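Local coordinates for protein glucosamine 6-phosphate N-acetyltransferase (Arabidopsis thaliana, PDB 3T90) that transfers the acetyl group of acetyl-CoA to the amino group of D-glucosamine 6-phosphate, a step in UDP-N-acetylglucosamine biosynthesis, at residues K9-E21 / S31-E43. Numbering follows the deposited sequence.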
loop_
_atom_site.group_PDB
_atom_site.type_symbol
_atom_site.label_atom_id
_atom_site.label_comp_id
_atom_site.label_asym_id
_atom_site.label_seq_id
_atom_site.Cartn_x
_atom_site.Cartn_y
_atom_site.Cartn_z
ATOM N N LYS A 9 -19.232 -7.139 -0.079
ATOM C CA LYS A 9 -18.493 -5.885 -0.281
ATOM C C LYS A 9 -19.243 -4.713 0.198
ATOM O O LYS A 9 -20.491 -4.720 0.348
ATOM C CB LYS A 9 -18.182 -5.748 -1.769
ATOM C CG LYS A 9 -17.155 -6.836 -2.262
ATOM C CD LYS A 9 -17.058 -6.755 -3.762
ATOM C CE LYS A 9 -16.316 -7.979 -4.306
ATOM N NZ LYS A 9 -17.110 -9.257 -4.181
ATOM N N LEU A 10 -18.525 -3.625 0.496
ATOM C CA LEU A 10 -19.164 -2.362 0.827
ATOM C C LEU A 10 -20.140 -1.910 -0.265
ATOM O O LEU A 10 -19.852 -1.988 -1.463
ATOM C CB LEU A 10 -18.064 -1.327 1.009
ATOM C CG LEU A 10 -18.491 0.076 1.485
ATOM C CD1 LEU A 10 -18.903 0.005 3.039
ATOM C CD2 LEU A 10 -17.388 1.065 1.207
ATOM N N GLU A 11 -21.315 -1.395 0.169
ATOM C CA GLU A 11 -22.289 -0.859 -0.748
ATOM C C GLU A 11 -22.594 0.584 -0.413
ATOM O O GLU A 11 -22.343 1.042 0.742
ATOM C CB GLU A 11 -23.577 -1.726 -0.692
ATOM C CG GLU A 11 -23.334 -3.178 -1.135
ATOM C CD GLU A 11 -22.994 -3.284 -2.639
ATOM O OE1 GLU A 11 -23.629 -2.548 -3.422
ATOM O OE2 GLU A 11 -22.054 -4.014 -3.083
ATOM N N ILE A 12 -23.196 1.306 -1.364
ATOM C CA ILE A 12 -23.378 2.773 -1.120
ATOM C C ILE A 12 -24.339 3.034 0.041
ATOM O O ILE A 12 -24.156 4.016 0.791
ATOM C CB ILE A 12 -23.731 3.500 -2.430
ATOM C CG1 ILE A 12 -23.361 5.029 -2.299
ATOM C CG2 ILE A 12 -25.154 3.241 -2.803
ATOM C CD1 ILE A 12 -23.156 5.803 -3.682
ATOM N N SER A 13 -25.236 2.099 0.326
ATOM C CA SER A 13 -26.175 2.249 1.446
ATOM C C SER A 13 -25.554 2.032 2.776
ATOM O O SER A 13 -26.229 2.208 3.791
ATOM C CB SER A 13 -27.387 1.342 1.237
ATOM O OG SER A 13 -26.955 0.071 0.888
ATOM N N ASP A 14 -24.306 1.509 2.823
ATOM C CA ASP A 14 -23.688 1.263 4.099
ATOM C C ASP A 14 -23.371 2.541 4.886
ATOM O O ASP A 14 -23.075 2.366 6.094
ATOM C CB ASP A 14 -22.402 0.410 3.958
ATOM C CG ASP A 14 -22.753 -1.048 3.632
ATOM O OD1 ASP A 14 -23.808 -1.530 4.047
ATOM O OD2 ASP A 14 -21.968 -1.743 2.971
ATOM N N LYS A 15 -23.496 3.700 4.256
ATOM C CA LYS A 15 -23.372 4.929 5.037
ATOM C C LYS A 15 -24.456 5.011 6.133
ATOM O O LYS A 15 -24.201 5.682 7.148
ATOM C CB LYS A 15 -23.382 6.151 4.107
ATOM C CG LYS A 15 -24.601 6.376 3.355
ATOM C CD LYS A 15 -24.436 7.662 2.467
ATOM C CE LYS A 15 -25.441 7.746 1.412
ATOM N NZ LYS A 15 -25.204 6.729 0.316
ATOM N N ARG A 16 -25.577 4.300 5.995
ATOM C CA ARG A 16 -26.553 4.353 7.062
ATOM C C ARG A 16 -26.449 3.156 8.026
ATOM O O ARG A 16 -27.305 3.017 8.945
ATOM C CB ARG A 16 -27.974 4.508 6.468
ATOM C CG ARG A 16 -28.385 3.401 5.651
ATOM C CD ARG A 16 -29.916 3.442 5.339
ATOM N NE ARG A 16 -30.308 2.321 4.484
ATOM C CZ ARG A 16 -30.642 1.099 4.925
ATOM N NH1 ARG A 16 -30.690 0.832 6.232
ATOM N NH2 ARG A 16 -30.969 0.146 4.047
ATOM N N LYS A 17 -25.388 2.310 7.903
ATOM C CA LYS A 17 -25.279 1.099 8.691
ATOM C C LYS A 17 -24.070 1.130 9.612
ATOM O O LYS A 17 -23.552 0.086 9.994
ATOM C CB LYS A 17 -25.227 -0.102 7.733
ATOM C CG LYS A 17 -26.552 -0.383 6.971
ATOM C CD LYS A 17 -26.463 -1.724 6.185
ATOM C CE LYS A 17 -27.808 -1.873 5.546
ATOM N NZ LYS A 17 -27.757 -3.084 4.687
ATOM N N GLY A 18 -23.610 2.305 9.971
ATOM C CA GLY A 18 -22.536 2.395 10.961
ATOM C C GLY A 18 -21.142 2.042 10.468
ATOM O O GLY A 18 -20.259 1.736 11.321
ATOM N N PHE A 19 -20.966 2.124 9.154
ATOM C CA PHE A 19 -19.587 1.912 8.565
ATOM C C PHE A 19 -18.543 2.916 9.066
ATOM O O PHE A 19 -17.479 2.500 9.554
ATOM C CB PHE A 19 -19.705 1.868 7.054
ATOM C CG PHE A 19 -18.378 1.702 6.373
ATOM C CD1 PHE A 19 -17.657 0.502 6.453
ATOM C CD2 PHE A 19 -17.856 2.749 5.673
ATOM C CE1 PHE A 19 -16.450 0.386 5.773
ATOM C CE2 PHE A 19 -16.635 2.636 5.004
ATOM C CZ PHE A 19 -15.948 1.439 5.081
ATOM N N ILE A 20 -18.802 4.207 8.964
ATOM C CA ILE A 20 -17.830 5.188 9.385
ATOM C C ILE A 20 -17.658 5.110 10.919
ATOM O O ILE A 20 -16.513 5.116 11.421
ATOM C CB ILE A 20 -18.288 6.602 8.956
ATOM C CG1 ILE A 20 -18.425 6.637 7.406
ATOM C CG2 ILE A 20 -17.316 7.728 9.507
ATOM C CD1 ILE A 20 -17.023 6.433 6.717
ATOM N N GLU A 21 -18.759 4.899 11.639
ATOM C CA GLU A 21 -18.663 4.701 13.104
ATOM C C GLU A 21 -17.728 3.542 13.463
ATOM O O GLU A 21 -16.926 3.691 14.410
ATOM C CB GLU A 21 -20.044 4.520 13.695
ATOM C CG GLU A 21 -20.922 5.798 13.518
ATOM C CD GLU A 21 -21.850 5.636 12.326
ATOM O OE1 GLU A 21 -21.415 5.336 11.163
ATOM O OE2 GLU A 21 -23.107 5.780 12.543
ATOM N N SER A 31 -16.287 13.641 10.956
ATOM C CA SER A 31 -17.748 13.418 10.821
ATOM C C SER A 31 -18.096 13.452 9.324
ATOM O O SER A 31 -18.574 14.471 8.766
ATOM C CB SER A 31 -18.623 14.437 11.603
ATOM O OG SER A 31 -18.298 14.466 13.002
ATOM N N VAL A 32 -17.889 12.322 8.634
ATOM C CA VAL A 32 -17.954 12.214 7.166
ATOM C C VAL A 32 -19.427 12.373 6.705
ATOM O O VAL A 32 -20.316 11.651 7.101
ATOM C CB VAL A 32 -17.423 10.797 6.719
ATOM C CG1 VAL A 32 -17.595 10.577 5.215
ATOM C CG2 VAL A 32 -15.922 10.623 7.120
ATOM N N THR A 33 -19.662 13.330 5.862
ATOM C CA THR A 33 -20.995 13.604 5.364
ATOM C C THR A 33 -21.434 12.554 4.349
ATOM O O THR A 33 -20.595 11.856 3.761
ATOM C CB THR A 33 -21.096 14.990 4.694
ATOM O OG1 THR A 33 -20.267 14.986 3.537
ATOM C CG2 THR A 33 -20.651 16.130 5.641
ATOM N N ASP A 34 -22.715 12.480 4.099
ATOM C CA ASP A 34 -23.222 11.578 3.039
ATOM C C ASP A 34 -22.647 11.964 1.691
ATOM O O ASP A 34 -22.298 11.077 0.864
ATOM C CB ASP A 34 -24.728 11.544 3.030
ATOM C CG ASP A 34 -25.314 10.817 4.213
ATOM O OD1 ASP A 34 -24.626 9.974 4.832
ATOM O OD2 ASP A 34 -26.477 11.124 4.590
ATOM N N GLU A 35 -22.472 13.284 1.431
ATOM C CA GLU A 35 -21.931 13.757 0.136
ATOM C C GLU A 35 -20.530 13.230 -0.033
ATOM O O GLU A 35 -20.148 12.788 -1.105
ATOM C CB GLU A 35 -21.936 15.305 0.069
ATOM C CG GLU A 35 -23.343 15.896 -0.019
ATOM C CD GLU A 35 -24.114 15.972 1.302
ATOM O OE1 GLU A 35 -23.759 15.534 2.441
ATOM O OE2 GLU A 35 -25.231 16.531 1.184
ATOM N N GLU A 36 -19.708 13.386 1.005
ATOM C CA GLU A 36 -18.331 12.958 0.971
ATOM C C GLU A 36 -18.207 11.432 0.920
ATOM O O GLU A 36 -17.409 10.910 0.139
ATOM C CB GLU A 36 -17.586 13.496 2.189
ATOM C CG GLU A 36 -16.121 13.219 2.037
ATOM C CD GLU A 36 -15.261 14.191 1.183
ATOM O OE1 GLU A 36 -15.728 14.830 0.187
ATOM O OE2 GLU A 36 -14.056 14.289 1.527
ATOM N N PHE A 37 -19.090 10.724 1.642
ATOM C CA PHE A 37 -19.111 9.263 1.616
ATOM C C PHE A 37 -19.340 8.831 0.160
ATOM O O PHE A 37 -18.584 7.987 -0.373
ATOM C CB PHE A 37 -20.208 8.663 2.503
ATOM C CG PHE A 37 -20.270 7.153 2.428
ATOM C CD1 PHE A 37 -19.506 6.356 3.252
ATOM C CD2 PHE A 37 -20.990 6.573 1.422
ATOM C CE1 PHE A 37 -19.606 4.910 3.094
ATOM C CE2 PHE A 37 -21.076 5.185 1.254
ATOM C CZ PHE A 37 -20.404 4.368 2.091
ATOM N N ASP A 38 -20.339 9.411 -0.495
ATOM C CA ASP A 38 -20.643 8.943 -1.855
ATOM C C ASP A 38 -19.547 9.294 -2.806
ATOM O O ASP A 38 -19.268 8.480 -3.733
ATOM C CB ASP A 38 -21.951 9.591 -2.353
ATOM C CG ASP A 38 -23.137 9.043 -1.677
ATOM O OD1 ASP A 38 -23.137 8.013 -0.977
ATOM O OD2 ASP A 38 -24.201 9.633 -1.882
ATOM N N ARG A 39 -18.900 10.464 -2.608
ATOM C CA ARG A 39 -17.835 10.890 -3.509
ATOM C C ARG A 39 -16.736 9.847 -3.411
ATOM O O ARG A 39 -16.217 9.407 -4.464
ATOM C CB ARG A 39 -17.301 12.251 -3.058
ATOM C CG ARG A 39 -16.329 12.845 -4.042
ATOM C CD ARG A 39 -15.759 14.193 -3.633
ATOM N NE ARG A 39 -14.954 14.039 -2.416
ATOM C CZ ARG A 39 -13.660 13.759 -2.424
ATOM N NH1 ARG A 39 -13.020 13.705 -3.584
ATOM N NH2 ARG A 39 -13.006 13.556 -1.279
ATOM N N ARG A 40 -16.322 9.503 -2.186
ATOM C CA ARG A 40 -15.157 8.640 -2.013
ATOM C C ARG A 40 -15.528 7.204 -2.358
ATOM O O ARG A 40 -14.715 6.477 -2.939
ATOM C CB ARG A 40 -14.701 8.804 -0.538
ATOM C CG ARG A 40 -13.465 7.842 -0.096
ATOM C CD ARG A 40 -12.301 7.798 -1.092
ATOM N NE ARG A 40 -11.905 9.125 -1.555
ATOM C CZ ARG A 40 -10.946 9.818 -0.977
ATOM N NH1 ARG A 40 -10.332 9.400 0.166
ATOM N NH2 ARG A 40 -10.538 10.914 -1.579
ATOM N N PHE A 41 -16.782 6.775 -2.103
ATOM C CA PHE A 41 -17.232 5.441 -2.562
ATOM C C PHE A 41 -17.096 5.331 -4.063
ATOM O O PHE A 41 -16.557 4.333 -4.567
ATOM C CB PHE A 41 -18.720 5.249 -2.134
ATOM C CG PHE A 41 -19.274 3.886 -2.545
ATOM C CD1 PHE A 41 -19.183 2.802 -1.653
ATOM C CD2 PHE A 41 -19.802 3.633 -3.798
ATOM C CE1 PHE A 41 -19.561 1.559 -2.006
ATOM C CE2 PHE A 41 -20.249 2.330 -4.158
ATOM C CZ PHE A 41 -20.109 1.305 -3.244
ATOM N N GLU A 42 -17.501 6.362 -4.820
ATOM C CA GLU A 42 -17.400 6.187 -6.263
ATOM C C GLU A 42 -15.955 6.263 -6.743
ATOM O O GLU A 42 -15.622 5.519 -7.761
ATOM C CB GLU A 42 -18.347 7.155 -6.990
ATOM C CG GLU A 42 -19.814 6.851 -6.738
ATOM C CD GLU A 42 -20.320 5.539 -7.352
ATOM O OE1 GLU A 42 -19.728 5.029 -8.325
ATOM O OE2 GLU A 42 -21.330 5.042 -6.884
ATOM N N GLU A 43 -15.095 7.042 -6.086
ATOM C CA GLU A 43 -13.668 7.108 -6.473
ATOM C C GLU A 43 -13.017 5.784 -6.231
ATOM O O GLU A 43 -12.202 5.399 -7.065
ATOM C CB GLU A 43 -12.858 8.055 -5.648
ATOM C CG GLU A 43 -13.186 9.511 -5.947
ATOM C CD GLU A 43 -12.333 10.442 -5.135
ATOM O OE1 GLU A 43 -12.448 10.455 -3.922
ATOM O OE2 GLU A 43 -11.538 11.208 -5.712
HETATM O O HOH W 1 -25.990 8.234 6.394
#
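In this GNAT-fold enzyme, the helical region between the first two strands of the central sheet folds back on itself: helix 34-45 lays Phe-37 and Phe-41, one turn apart, against the loop and 3-10 turn that follow strand 5-9. Lys-15 CB sits over the centre of the Phe-37 ring in a CH-pi contact, 3.6 Å from the ring centroid. Phe-19 CD2, on helix 19-23, meets the edge of the same ring, 3.8 Å from Phe-37 CE1. Phe-41 lies under the backbone of Ile-12, whose CB stands over the ring face, while Leu-10 CD2 packs 3.8 Å from Phe-41 CD1. Just ahead of helix 34-45, Val-32 CG2 touches Ile-20 CG2 of helix 19-23 at 4.0 Å, the side chains crossing nearly at right angles. Phe-76 of the second subunit, by similarity a substrate-binding residue, stacks on Phe-37 and meets Phe-19 edge-to-face, so the aromatic cluster continues into the dimer interface. On the outer side, the Lys-15 chain leaves the backbone with CG between N and the carbonyl carbon (chi1 64°) and bends at its last torsion (chi4 -72°), bringing NZ to two acceptors. Lys-15 NZ donates to Ile-12 O at 2.9 Å, from above the carbonyl plane. Asp-38 OD1 accepts a hydrogen bond from Lys-15 NZ on its syn lone pair at 2.8 Å, as part of a salt bridge.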